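Local coordinates for protein putative O-acetylhomoserine (Thiol)-lyase (PDB 4OC9) that probably transfers the aminocarboxypropyl group of O-acetylhomoserine to a thiol or sulfide, using pyridoxal 5'-phosphate as cofactor, at residues I79-S83 / G84-C88; R128-I132 / D133-S137; K223-N226 / D227-K230; L248-N251 / T252-L255. One frame throughout, in Å; residues are numbered along the deposited sequence.

Contact 1: residues I79-S83 / G84-C88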
ATOM      1  N   ILE D  79      -0.490  20.023  -9.698  1.00 15.72           N
ATOM      2  CA  ILE D  79       0.065  18.795 -10.251  1.00 16.95           C
ATOM      3  C   ILE D  79       1.090  18.123  -9.374  1.00 15.35           C
ATOM      4  O   ILE D  79       2.169  18.653  -9.164  1.00 14.97           O
ATOM      5  CB  ILE D  79       0.750  19.072 -11.606  1.00 19.66           C
ATOM      6  CG1 ILE D  79      -0.330  19.382 -12.644  1.00 20.21           C
ATOM      7  CG2 ILE D  79       1.508  17.839 -12.091  1.00 19.57           C
ATOM      8  CD1 ILE D  79       0.199  19.785 -13.982  1.00 20.98           C
ATOM      9  N   PRO D  80       0.738  16.949  -8.859  1.00 15.16           N
ATOM     10  CA  PRO D  80       1.665  16.222  -8.024  1.00 13.55           C
ATOM     11  C   PRO D  80       2.675  15.479  -8.852  1.00 11.60           C
ATOM     12  O   PRO D  80       2.351  14.948  -9.906  1.00 10.88           O
ATOM     13  CB  PRO D  80       0.760  15.243  -7.264  1.00 13.31           C
ATOM     14  CG  PRO D  80      -0.592  15.855  -7.338  1.00 13.65           C
ATOM     15  CD  PRO D  80      -0.624  16.393  -8.734  1.00 14.72           C
ATOM     16  N   VAL D  81       3.875  15.430  -8.314  1.00 10.28           N
ATOM     17  CA  VAL D  81       4.991  14.780  -8.931  1.00 10.71           C
ATOM     18  C   VAL D  81       5.735  13.925  -7.911  1.00 10.85           C
ATOM     19  O   VAL D  81       5.422  13.964  -6.731  1.00 11.81           O
ATOM     20  CB  VAL D  81       5.896  15.787  -9.646  1.00 11.11           C
ATOM     21  CG1 VAL D  81       5.138  16.397 -10.792  1.00 11.50           C
ATOM     22  CG2 VAL D  81       6.366  16.857  -8.712  1.00 10.64           C
ATOM     23  N   ALA D  82       6.723  13.150  -8.369  1.00 11.24           N
ATOM     24  CA  ALA D  82       7.454  12.217  -7.474  1.00 10.49           C
ATOM     25  C   ALA D  82       8.143  12.771  -6.242  1.00  9.28           C
ATOM     26  O   ALA D  82       8.374  12.046  -5.301  1.00  8.63           O
ATOM     27  CB  ALA D  82       8.438  11.402  -8.277  1.00 10.33           C
ATOM     28  N   SER D  83       8.545  14.029  -6.297  1.00  9.28           N
ATOM     29  CA  SER D  83       9.216  14.630  -5.165  1.00  8.91           C
ATOM     30  C   SER D  83       9.250  16.121  -5.282  1.00  8.30           C
ATOM     31  O   SER D  83       8.945  16.675  -6.308  1.00  7.70           O
ATOM     32  CB  SER D  83      10.655  14.163  -5.088  1.00  8.96           C
ATOM     33  OG  SER D  83      11.402  14.650  -6.183  1.00  8.44           O
ATOM     34  N   GLY D  84       9.589  16.756  -4.161  1.00  9.76           N
ATOM     35  CA  GLY D  84       9.696  18.215  -4.063  1.00 10.33           C
ATOM     36  C   GLY D  84      10.758  18.718  -5.046  1.00 11.76           C
ATOM     37  O   GLY D  84      10.573  19.727  -5.697  1.00 11.53           O
HETATM   38  N   MSE D  85      11.857  17.990  -5.159  1.00 13.61           N
HETATM   39  CA  MSE D  85      12.922  18.362  -6.086  1.00 16.14           C
HETATM   40  C   MSE D  85      12.383  18.309  -7.479  1.00 14.48           C
HETATM   41  O   MSE D  85      12.583  19.230  -8.257  1.00 15.17           O
HETATM   42  CB  MSE D  85      14.095  17.401  -6.023  1.00 20.26           C
HETATM   43  CG  MSE D  85      14.959  17.562  -4.783  1.00 25.54           C
HETATM   44 SE   MSE D  85      15.461  19.453  -4.456  1.00 38.46          SE
HETATM   45  CE  MSE D  85      16.301  19.813  -6.188  1.00 38.98           C
ATOM     46  N   ALA D  86      11.679  17.234  -7.812  1.00 12.71           N
ATOM     47  CA  ALA D  86      11.104  17.106  -9.135  1.00 11.41           C
ATOM     48  C   ALA D  86      10.184  18.274  -9.405  1.00 11.53           C
ATOM     49  O   ALA D  86      10.148  18.789 -10.521  1.00 11.42           O
ATOM     50  CB  ALA D  86      10.345  15.803  -9.281  1.00 11.73           C
ATOM     51  N   ALA D  87       9.435  18.703  -8.395  1.00 11.02           N
ATOM     52  CA  ALA D  87       8.533  19.849  -8.533  1.00 10.99           C
ATOM     53  C   ALA D  87       9.338  21.132  -8.834  1.00 11.28           C
ATOM     54  O   ALA D  87       8.933  21.939  -9.681  1.00 10.65           O
ATOM     55  CB  ALA D  87       7.704  20.034  -7.269  1.00 11.12           C
ATOM     56  N   CYS D  88      10.436  21.356  -8.109  1.00 11.61           N
ATOM     57  CA  CYS D  88      11.282  22.550  -8.331  1.00 13.09           C
ATOM     58  C   CYS D  88      11.875  22.490  -9.758  1.00 13.90           C
ATOM     59  O   CYS D  88      11.781  23.443 -10.513  1.00 14.70           O
ATOM     60  CB  CYS D  88      12.370  22.677  -7.275  1.00 12.71           C
ATOM     61  SG  CYS D  88      11.788  22.989  -5.589  1.00 13.87           S
TER
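Ser-83 and Ala-86 meet where strand 77-81 gives way to helix 84-93, and two hydrogen bonds fasten the first turn of that helix. Ser-83 is the N-cap residue, its hydroxyl taking the capping bond: Ala-86 N donates to Ser-83 OG over 3.1 Å, an almost straight bond with an N-H...O angle of 164°. OG lies between the backbone N and the carbonyl carbon (chi1 67°), which folds it back over the start of the helix. It is also hydrogen-bonded to the carbonyl oxygen of Gly-271 of the second subunit, so the cap is shared with the subunit interface. The second bond is of the backbone, Ala-87 N to Ser-83 O at 3.0 Å, and begins the regular helical pattern.

Across the two segments the apolar packing is carried by one branch of Val-81. Its CG2 leans over the helix, 3.6 Å from Ala-87 N and 3.7 Å from Ala-87 CB, with Ala-86 CB a little farther off at 4.2 Å. The strand end thus lies close over the two alanines, and Leu-219 of strand 217-221 touches both Val-81 and Ala-87.

Beyond the cap, the backbone N atoms of Gly-84 and Met-85, a selenomethionine here, donate to phosphate oxygens of the pyridoxyl-lysine at position 206. A phosphate held at a helix N-terminus after a strand is consistent with the phosphate-binding cup of fold type I pyridoxal-phosphate enzymes.

Contact 2: residues R128-I132 / D133-S137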
ATOM      1  N   ARG D 128      21.426  32.731 -11.464  1.00 26.05           N
ATOM      2  CA  ARG D 128      21.880  34.010 -10.912  1.00 29.53           C
ATOM      3  C   ARG D 128      21.290  34.252  -9.528  1.00 26.15           C
ATOM      4  O   ARG D 128      20.119  34.549  -9.393  1.00 22.88           O
ATOM      5  CB  ARG D 128      21.497  35.177 -11.838  1.00 31.74           C
ATOM      6  CG  ARG D 128      22.110  35.076 -13.227  1.00 34.20           C
ATOM      7  CD  ARG D 128      21.666  36.222 -14.111  1.00 36.90           C
ATOM      8  NE  ARG D 128      22.190  36.086 -15.473  1.00 40.96           N
ATOM      9  CZ  ARG D 128      21.907  36.920 -16.467  1.00 41.72           C
ATOM     10  NH1 ARG D 128      21.097  37.961 -16.267  1.00 46.56           N
ATOM     11  NH2 ARG D 128      22.419  36.710 -17.665  1.00 41.56           N
ATOM     12  N   GLU D 129      22.155  34.144  -8.527  1.00 25.03           N
ATOM     13  CA  GLU D 129      21.829  34.347  -7.143  1.00 23.91           C
ATOM     14  C   GLU D 129      21.435  35.793  -6.805  1.00 24.19           C
ATOM     15  O   GLU D 129      21.853  36.743  -7.476  1.00 23.89           O
ATOM     16  CB  GLU D 129      23.074  34.050  -6.317  1.00 27.77           C
ATOM     17  CG  GLU D 129      22.904  34.084  -4.803  1.00 35.16           C
ATOM     18  CD  GLU D 129      24.238  33.986  -4.065  1.00 39.40           C
ATOM     19  OE1 GLU D 129      24.297  33.643  -2.852  1.00 48.31           O
ATOM     20  OE2 GLU D 129      25.258  34.258  -4.712  1.00 45.01           O
ATOM     21  N   PHE D 130      20.573  35.962  -5.800  1.00 22.66           N
ATOM     22  CA  PHE D 130      20.179  37.314  -5.374  1.00 22.10           C
ATOM     23  C   PHE D 130      19.921  37.188  -3.885  1.00 23.18           C
ATOM     24  O   PHE D 130      19.679  36.084  -3.376  1.00 23.17           O
ATOM     25  CB  PHE D 130      18.983  37.936  -6.123  1.00 20.74           C
ATOM     26  CG  PHE D 130      17.643  37.338  -5.780  1.00 20.83           C
ATOM     27  CD1 PHE D 130      17.148  36.260  -6.472  1.00 20.42           C
ATOM     28  CD2 PHE D 130      16.856  37.911  -4.777  1.00 19.48           C
ATOM     29  CE1 PHE D 130      15.907  35.743  -6.162  1.00 21.95           C
ATOM     30  CE2 PHE D 130      15.611  37.412  -4.474  1.00 19.27           C
ATOM     31  CZ  PHE D 130      15.138  36.313  -5.161  1.00 22.08           C
ATOM     32  N   ASP D 131      20.001  38.319  -3.196  1.00 22.35           N
ATOM     33  CA  ASP D 131      19.800  38.372  -1.770  1.00 26.27           C
ATOM     34  C   ASP D 131      18.354  38.809  -1.454  1.00 26.65           C
ATOM     35  O   ASP D 131      17.955  39.935  -1.800  1.00 23.25           O
ATOM     36  CB  ASP D 131      20.818  39.364  -1.186  1.00 26.13           C
ATOM     37  CG  ASP D 131      20.770  39.470   0.349  1.00 27.80           C
ATOM     38  OD1 ASP D 131      20.016  38.741   1.051  1.00 22.33           O
ATOM     39  OD2 ASP D 131      21.529  40.319   0.858  1.00 32.50           O
ATOM     40  N   ILE D 132      17.583  37.940  -0.798  1.00 23.65           N
ATOM     41  CA  ILE D 132      16.198  38.296  -0.454  1.00 25.07           C
ATOM     42  C   ILE D 132      16.142  39.470   0.503  1.00 25.56           C
ATOM     43  O   ILE D 132      15.100  40.101   0.631  1.00 28.94           O
ATOM     44  CB  ILE D 132      15.361  37.215   0.257  1.00 28.91           C
ATOM     45  CG1 ILE D 132      16.201  36.644   1.377  1.00 32.36           C
ATOM     46  CG2 ILE D 132      14.957  36.112  -0.669  1.00 29.01           C
ATOM     47  CD1 ILE D 132      15.328  36.140   2.486  1.00 38.65           C
ATOM     48  N   ASP D 133      17.221  39.707   1.241  1.00 25.72           N
ATOM     49  CA  ASP D 133      17.276  40.819   2.197  1.00 25.84           C
ATOM     50  C   ASP D 133      17.633  42.153   1.559  1.00 26.27           C
ATOM     51  O   ASP D 133      17.534  43.173   2.198  1.00 33.01           O
ATOM     52  CB  ASP D 133      18.261  40.505   3.321  1.00 28.88           C
ATOM     53  CG  ASP D 133      17.768  39.397   4.246  1.00 31.49           C
ATOM     54  OD1 ASP D 133      16.545  39.290   4.439  1.00 31.83           O
ATOM     55  OD2 ASP D 133      18.614  38.688   4.842  1.00 38.49           O
ATOM     56  N   ASP D 134      18.020  42.146   0.290  1.00 28.40           N
ATOM     57  CA  ASP D 134      18.384  43.359  -0.427  1.00 25.72           C
ATOM     58  C   ASP D 134      17.924  43.190  -1.889  1.00 21.41           C
ATOM     59  O   ASP D 134      18.713  42.886  -2.778  1.00 15.12           O
ATOM     60  CB  ASP D 134      19.905  43.549  -0.364  1.00 31.73           C
ATOM     61  CG  ASP D 134      20.369  44.812  -1.066  1.00 33.05           C
ATOM     62  OD1 ASP D 134      19.527  45.709  -1.337  1.00 30.61           O
ATOM     63  OD2 ASP D 134      21.586  44.889  -1.332  1.00 41.44           O
ATOM     64  N   LEU D 135      16.654  43.463  -2.116  1.00 20.92           N
ATOM     65  CA  LEU D 135      16.053  43.293  -3.423  1.00 22.54           C
ATOM     66  C   LEU D 135      16.615  44.047  -4.591  1.00 27.50           C
ATOM     67  O   LEU D 135      16.345  43.680  -5.737  1.00 31.08           O
ATOM     68  CB  LEU D 135      14.523  43.384  -3.331  1.00 24.94           C
ATOM     69  CG  LEU D 135      13.900  42.287  -2.427  1.00 25.70           C
ATOM     70  CD1 LEU D 135      12.391  42.436  -2.339  1.00 27.27           C
ATOM     71  CD2 LEU D 135      14.248  40.870  -2.902  1.00 27.22           C
ATOM     72  N   ASP D 136      17.394  45.087  -4.352  1.00 31.18           N
ATOM     73  CA  ASP D 136      17.989  45.789  -5.485  1.00 33.61           C
ATOM     74  C   ASP D 136      18.879  44.755  -6.202  1.00 33.97           C
ATOM     75  O   ASP D 136      19.044  44.823  -7.427  1.00 37.31           O
ATOM     76  CB  ASP D 136      18.849  47.000  -5.069  1.00 36.72           C
ATOM     77  CG  ASP D 136      18.042  48.132  -4.459  1.00 42.07           C
ATOM     78  OD1 ASP D 136      16.801  48.192  -4.667  1.00 45.67           O
ATOM     79  OD2 ASP D 136      18.663  48.995  -3.795  1.00 46.67           O
ATOM     80  N   SER D 137      19.433  43.795  -5.442  1.00 30.25           N
ATOM     81  CA  SER D 137      20.295  42.754  -6.009  1.00 28.08           C
ATOM     82  C   SER D 137      19.528  41.892  -7.025  1.00 28.02           C
ATOM     83  O   SER D 137      20.137  41.248  -7.882  1.00 27.33           O
ATOM     84  CB  SER D 137      20.900  41.855  -4.935  1.00 31.52           C
ATOM     85  OG  SER D 137      19.900  41.118  -4.238  1.00 35.31           O
TER
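Ser-137 and Asp-131 meet in the tightly packed part of this turn. Ser-137 OG accepts a hydrogen bond from Asp-131 N over 3.0 Å and donates one to Asp-134 O at 2.6 Å, tying the end of the strand to the turn that follows. Its chi1 of 64° sets OG between backbone N and carbonyl carbon, facing back to the strand. Asp-134 O is gripped twice, since Ser-137 N reaches it from the opposite face of its plane at 2.9 Å. Ser-137 OG also lies at the edge of the Phe-130 ring, near its plane. Leu-135 runs alongside Phe-130 in the same direction, its CD2 4.0 Å from Phe-130 CE2.

The exposed Asp-133 and Asp-134 form the solvent side. In the type I turn from Asp-131 to Asp-134, Asp-134 N donates to Asp-131 O at 3.0 Å. The carboxylate of Asp-131 is met from above its plane by Asp-133 N, 3.0 Å from Asp-131 OD1. Asp-133 OD2 comes within 4.0 Å of the same OD1, the two carboxylates turned 69° apart. This closeness of like charges is probably eased by Lys-107, which forms a salt bridge with Asp-133 OD2, and by a hydrogen bond from Tyr-326 OH.

The turn links edge strand 126-130, paired with strand 101-105, to helix 136-141, and Leu-135 packs on Lys-166, Ile-167 and Ile-170 of helix 164-174.

Contact 3: residues K223-N226 / D227-K230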
ATOM      1  N   LYS D 223      -4.646  31.502 -10.298  1.00 20.58           N
ATOM      2  CA  LYS D 223      -5.724  31.744 -11.234  1.00 24.44           C
ATOM      3  C   LYS D 223      -5.263  32.808 -12.209  1.00 22.92           C
ATOM      4  O   LYS D 223      -4.544  33.712 -11.830  1.00 23.02           O
ATOM      5  CB  LYS D 223      -6.954  32.259 -10.492  1.00 26.90           C
ATOM      6  CG  LYS D 223      -7.530  31.225  -9.553  1.00 26.89           C
ATOM      7  CD  LYS D 223      -8.716  31.731  -8.783  1.00 28.05           C
ATOM      8  CE  LYS D 223      -9.243  30.603  -7.938  1.00 31.47           C
ATOM      9  NZ  LYS D 223     -10.473  30.978  -7.203  1.00 40.50           N
ATOM     10  N   ASP D 224      -5.659  32.667 -13.464  1.00 22.87           N
ATOM     11  CA  ASP D 224      -5.333  33.616 -14.522  1.00 21.36           C
ATOM     12  C   ASP D 224      -3.871  33.709 -14.897  1.00 21.41           C
ATOM     13  O   ASP D 224      -3.460  34.683 -15.527  1.00 21.46           O
ATOM     14  CB  ASP D 224      -5.888  34.990 -14.165  1.00 25.57           C
ATOM     15  CG  ASP D 224      -7.418  34.972 -13.966  1.00 30.04           C
ATOM     16  OD1 ASP D 224      -8.126  34.321 -14.766  1.00 27.30           O
ATOM     17  OD2 ASP D 224      -7.910  35.663 -13.043  1.00 32.12           O
ATOM     18  N   LEU D 225      -3.080  32.684 -14.595  1.00 19.95           N
ATOM     19  CA  LEU D 225      -1.666  32.715 -14.980  1.00 20.67           C
ATOM     20  C   LEU D 225      -1.475  32.833 -16.531  1.00 23.23           C
ATOM     21  O   LEU D 225      -0.410  33.279 -17.008  1.00 25.39           O
ATOM     22  CB  LEU D 225      -0.937  31.483 -14.466  1.00 19.30           C
ATOM     23  CG  LEU D 225       0.562  31.380 -14.786  1.00 17.49           C
ATOM     24  CD1 LEU D 225       1.302  32.600 -14.278  1.00 18.97           C
ATOM     25  CD2 LEU D 225       1.132  30.122 -14.170  1.00 17.83           C
ATOM     26  N   ASN D 226      -2.460  32.368 -17.315  1.00 23.45           N
ATOM     27  CA  ASN D 226      -2.393  32.457 -18.784  1.00 22.03           C
ATOM     28  C   ASN D 226      -2.153  33.899 -19.208  1.00 23.82           C
ATOM     29  O   ASN D 226      -1.371  34.159 -20.150  1.00 23.65           O
ATOM     30  CB  ASN D 226      -3.677  31.949 -19.436  1.00 23.41           C
ATOM     31  CG  ASN D 226      -3.841  30.444 -19.351  1.00 22.46           C
ATOM     32  OD1 ASN D 226      -2.884  29.703 -19.116  1.00 25.09           O
ATOM     33  ND2 ASN D 226      -5.026  29.985 -19.656  1.00 20.31           N
ATOM     34  N   ASP D 227      -2.808  34.835 -18.511  1.00 22.77           N
ATOM     35  CA  ASP D 227      -2.653  36.283 -18.794  1.00 23.66           C
ATOM     36  C   ASP D 227      -1.179  36.667 -18.887  1.00 21.78           C
ATOM     37  O   ASP D 227      -0.780  37.447 -19.732  1.00 27.23           O
ATOM     38  CB  ASP D 227      -3.328  37.134 -17.705  1.00 23.88           C
ATOM     39  CG  ASP D 227      -4.820  36.902 -17.610  1.00 25.31           C
ATOM     40  OD1 ASP D 227      -5.365  36.150 -18.438  1.00 30.87           O
ATOM     41  OD2 ASP D 227      -5.473  37.458 -16.701  1.00 30.07           O
ATOM     42  N   LEU D 228      -0.362  36.113 -18.003  1.00 22.94           N
ATOM     43  CA  LEU D 228       1.084  36.400 -17.975  1.00 23.78           C
ATOM     44  C   LEU D 228       1.917  35.613 -18.982  1.00 24.81           C
ATOM     45  O   LEU D 228       2.971  36.078 -19.426  1.00 30.26           O
ATOM     46  CB  LEU D 228       1.624  36.115 -16.562  1.00 24.24           C
ATOM     47  CG  LEU D 228       3.123  36.309 -16.290  1.00 24.90           C
ATOM     48  CD1 LEU D 228       3.579  37.734 -16.606  1.00 26.64           C
ATOM     49  CD2 LEU D 228       3.446  35.984 -14.843  1.00 25.60           C
ATOM     50  N   LEU D 229       1.481  34.402 -19.321  1.00 25.05           N
ATOM     51  CA  LEU D 229       2.221  33.554 -20.272  1.00 21.24           C
ATOM     52  C   LEU D 229       1.845  33.784 -21.721  1.00 22.46           C
ATOM     53  O   LEU D 229       2.714  33.781 -22.600  1.00 20.88           O
ATOM     54  CB  LEU D 229       2.070  32.070 -19.920  1.00 21.01           C
ATOM     55  CG  LEU D 229       2.704  31.623 -18.598  1.00 20.13           C
ATOM     56  CD1 LEU D 229       2.372  30.173 -18.293  1.00 19.13           C
ATOM     57  CD2 LEU D 229       4.219  31.827 -18.625  1.00 19.62           C
ATOM     58  N   LYS D 230       0.554  33.938 -21.979  1.00 24.00           N
ATOM     59  CA  LYS D 230       0.094  34.171 -23.339  1.00 27.38           C
ATOM     60  C   LYS D 230       0.520  35.547 -23.846  1.00 30.16           C
ATOM     61  O   LYS D 230       0.435  36.531 -23.125  1.00 31.51           O
ATOM     62  CB  LYS D 230      -1.432  34.010 -23.447  1.00 26.85           C
ATOM     63  CG  LYS D 230      -1.933  32.580 -23.347  1.00 27.55           C
ATOM     64  CD  LYS D 230      -3.440  32.560 -23.458  1.00 27.55           C
ATOM     65  CE  LYS D 230      -3.979  31.150 -23.462  1.00 32.83           C
ATOM     66  NZ  LYS D 230      -5.462  31.063 -23.451  1.00 34.90           N
TER
HETATM   67  O   HOH W   1      -7.228  34.470 -17.718  1.00 12.69           O
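Asn-226 and Lys-230 lie side by side and point the same way at the C-terminal end of the short helix 225-229, Lys-230 lying just beyond it. The lysine chain is extended beyond CG, and its CD and CE run past Asn-226 CB, each about 4.1 Å from it. Their polar ends serve other partners: Lys-230 NZ donates to Leu-253 O, while Asn-226 gives ND2 to Leu-255 O and receives Ile-257 N at OD1, which fixes the amide at both ends. Beneath the pair, Lys-230 N closes the last helical turn on Asn-226 O, short at 2.7 Å and straight at 166°.

Asp-224 and Asp-227 also run alongside each other, their carboxylate planes nearly parallel, 5° apart. Asp-227 OD2 rests 3.6 Å from Asp-224 CB. A water molecule bridges the two acids, donating to Asp-224 OD1 at 3.1 Å and to Asp-227 OD1 at 2.6 Å, so it probably offsets part of the repulsion between them on this exposed flank.

The leucines behave differently and meet at an angle. Leu-225, with CG opposite the backbone N (chi1 -180°), sends CD1 to within 4.0 Å of Leu-228 CD2 and sets CG 4.1 Å from Leu-229 CD1.

This apolar side turns inward: Leu-225 and Leu-229 pack on Phe-258 of helix 257-270, and Leu-228 and Leu-229 on Val-177 of strand 177-181.

Contact 4: residues L248-N251 / T252-L255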
ATOM      1  N   LEU D 248       0.592  22.259 -32.410  1.00 31.39           N
ATOM      2  CA  LEU D 248      -0.252  22.879 -31.391  1.00 28.54           C
ATOM      3  C   LEU D 248       0.435  24.063 -30.746  1.00 27.42           C
ATOM      4  O   LEU D 248       1.623  23.998 -30.409  1.00 20.06           O
ATOM      5  CB  LEU D 248      -0.570  21.892 -30.281  1.00 32.77           C
ATOM      6  CG  LEU D 248      -1.354  22.483 -29.098  1.00 32.89           C
ATOM      7  CD1 LEU D 248      -2.731  22.998 -29.511  1.00 34.36           C
ATOM      8  CD2 LEU D 248      -1.492  21.426 -28.004  1.00 35.32           C
ATOM      9  N   ASN D 249      -0.309  25.157 -30.589  1.00 28.94           N
ATOM     10  CA  ASN D 249       0.226  26.369 -29.966  1.00 26.95           C
ATOM     11  C   ASN D 249      -0.569  26.537 -28.690  1.00 26.76           C
ATOM     12  O   ASN D 249      -1.787  26.736 -28.722  1.00 27.54           O
ATOM     13  CB  ASN D 249       0.136  27.587 -30.895  1.00 29.71           C
ATOM     14  CG  ASN D 249       0.788  28.826 -30.295  1.00 32.51           C
ATOM     15  OD1 ASN D 249       0.790  29.023 -29.082  1.00 34.87           O
ATOM     16  ND2 ASN D 249       1.320  29.681 -31.155  1.00 39.61           N
ATOM     17  N   LEU D 250       0.121  26.443 -27.565  1.00 25.56           N
ATOM     18  CA  LEU D 250      -0.536  26.542 -26.255  1.00 26.12           C
ATOM     19  C   LEU D 250      -1.330  27.805 -25.991  1.00 25.63           C
ATOM     20  O   LEU D 250      -2.337  27.729 -25.292  1.00 21.97           O
ATOM     21  CB  LEU D 250       0.478  26.314 -25.128  1.00 26.19           C
ATOM     22  CG  LEU D 250       1.111  24.918 -25.125  1.00 27.55           C
ATOM     23  CD1 LEU D 250       2.246  24.804 -24.132  1.00 26.93           C
ATOM     24  CD2 LEU D 250       0.062  23.841 -24.886  1.00 27.69           C
ATOM     25  N   ASN D 251      -0.935  28.941 -26.574  1.00 26.51           N
ATOM     26  CA  ASN D 251      -1.686  30.177 -26.325  1.00 29.11           C
ATOM     27  C   ASN D 251      -3.103  30.125 -26.896  1.00 35.00           C
ATOM     28  O   ASN D 251      -3.908  31.015 -26.656  1.00 42.92           O
ATOM     29  CB  ASN D 251      -0.946  31.426 -26.771  1.00 29.01           C
ATOM     30  CG  ASN D 251      -0.779  31.516 -28.268  1.00 33.58           C
ATOM     31  OD1 ASN D 251      -1.578  30.966 -29.026  1.00 37.00           O
ATOM     32  ND2 ASN D 251       0.258  32.235 -28.709  1.00 28.46           N
ATOM     33  N   THR D 252      -3.409  29.067 -27.639  1.00 37.82           N
ATOM     34  CA  THR D 252      -4.737  28.872 -28.225  1.00 40.44           C
ATOM     35  C   THR D 252      -5.703  28.152 -27.288  1.00 35.81           C
ATOM     36  O   THR D 252      -6.897  28.078 -27.554  1.00 31.47           O
ATOM     37  CB  THR D 252      -4.579  27.968 -29.467  1.00 45.18           C
ATOM     38  OG1 THR D 252      -3.733  28.634 -30.398  1.00 47.12           O
ATOM     39  CG2 THR D 252      -5.885  27.516 -30.195  1.00 53.97           C
ATOM     40  N   LEU D 253      -5.185  27.618 -26.184  1.00 33.20           N
ATOM     41  CA  LEU D 253      -6.010  26.843 -25.253  1.00 30.97           C
ATOM     42  C   LEU D 253      -6.661  27.586 -24.132  1.00 29.65           C
ATOM     43  O   LEU D 253      -6.061  28.448 -23.517  1.00 28.45           O
ATOM     44  CB  LEU D 253      -5.148  25.723 -24.621  1.00 30.51           C
ATOM     45  CG  LEU D 253      -4.449  24.727 -25.561  1.00 32.63           C
ATOM     46  CD1 LEU D 253      -3.560  23.789 -24.758  1.00 33.57           C
ATOM     47  CD2 LEU D 253      -5.452  23.945 -26.400  1.00 31.32           C
ATOM     48  N   ASP D 254      -7.890  27.195 -23.834  1.00 31.13           N
ATOM     49  CA  ASP D 254      -8.617  27.789 -22.750  1.00 38.28           C
ATOM     50  C   ASP D 254      -8.474  26.791 -21.564  1.00 40.96           C
ATOM     51  O   ASP D 254      -9.432  26.148 -21.122  1.00 38.84           O
ATOM     52  CB  ASP D 254     -10.052  28.028 -23.159  1.00 41.40           C
ATOM     53  CG  ASP D 254     -10.845  28.785 -22.101  1.00 46.00           C
ATOM     54  OD1 ASP D 254     -10.248  29.326 -21.142  1.00 53.06           O
ATOM     55  OD2 ASP D 254     -12.076  28.858 -22.244  1.00 49.60           O
ATOM     56  N   LEU D 255      -7.236  26.666 -21.081  1.00 41.61           N
ATOM     57  CA  LEU D 255      -6.864  25.768 -19.984  1.00 35.97           C
ATOM     58  C   LEU D 255      -5.625  26.304 -19.316  1.00 28.39           C
ATOM     59  O   LEU D 255      -4.911  27.081 -19.914  1.00 28.17           O
ATOM     60  CB  LEU D 255      -6.478  24.395 -20.541  1.00 31.49           C
ATOM     61  CG  LEU D 255      -7.485  23.538 -21.278  1.00 33.41           C
ATOM     62  CD1 LEU D 255      -6.778  22.315 -21.837  1.00 34.37           C
ATOM     63  CD2 LEU D 255      -8.633  23.145 -20.360  1.00 34.26           C
TER
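With chi1 at -176°, Asn-249 holds its CG opposite the backbone N and swings its amide forward along the chain, and with chi1 at -61° Thr-252 turns OG1 back to Asn-249. The asparagine torsion puts OD1 where Asn-251 N can donate to it, over 3.0 Å from Asn-251 N to Asn-249 OD1, which is an Asx turn; it stands at the entrance to a brief 3-10 segment in the loop between helices 225-229 and 257-270. Two backbone bonds of three-residue spacing follow. Thr-252 N reaches Asn-249 O at 3.0 Å, and Leu-253 N reaches Leu-250 O at the same distance; in both, the donor stands above the carbonyl plane. Thr-252 OG1 approaches Asn-249 O at 3.2 Å and Asn-251 OD1 at 3.5 Å, both weakly.

Beyond the segments, Asn-251 ND2 donates to Asn-239 OD1, and Asn-249 ND2 makes a weak bond to Asn-239 O, so both amides turn to Asn-239, one of them weakly. Thr-252 is exposed.

The apolar face gathers on Leu-253. Leu-248 approaches through its CD1, which stops 4.2 Å from Leu-253 CD2, while Leu-250, itself packed on Phe-238 and on Arg-261 of helix 257-270, crosses Leu-253 at a slant and meets its other branch, CD1. There the methyl carbons Leu-250 CD2 and Leu-253 CD1 meet at 3.6 Å.

In the fold
Contact 1 is the buried one, about 9 Å between its centre and that of the chain; it reaches the cofactor, and of the four it is the one touched by another subunit. Contact 2 joins a strand of the same seven-stranded sheet to a helix, as contact 1 does, but at the opposite edge; its turn is partly open and rich in carboxylates where contact 1 uses small side chains. Contacts 3 and 4 are neighbours, their centres 11 Å apart. Contact 3 combines a leucine face with a charged flank, and contact 4 is a surface loop. Two side-chain to carbonyl bonds from contact 3 tie them together, and both pack against helix 257-270.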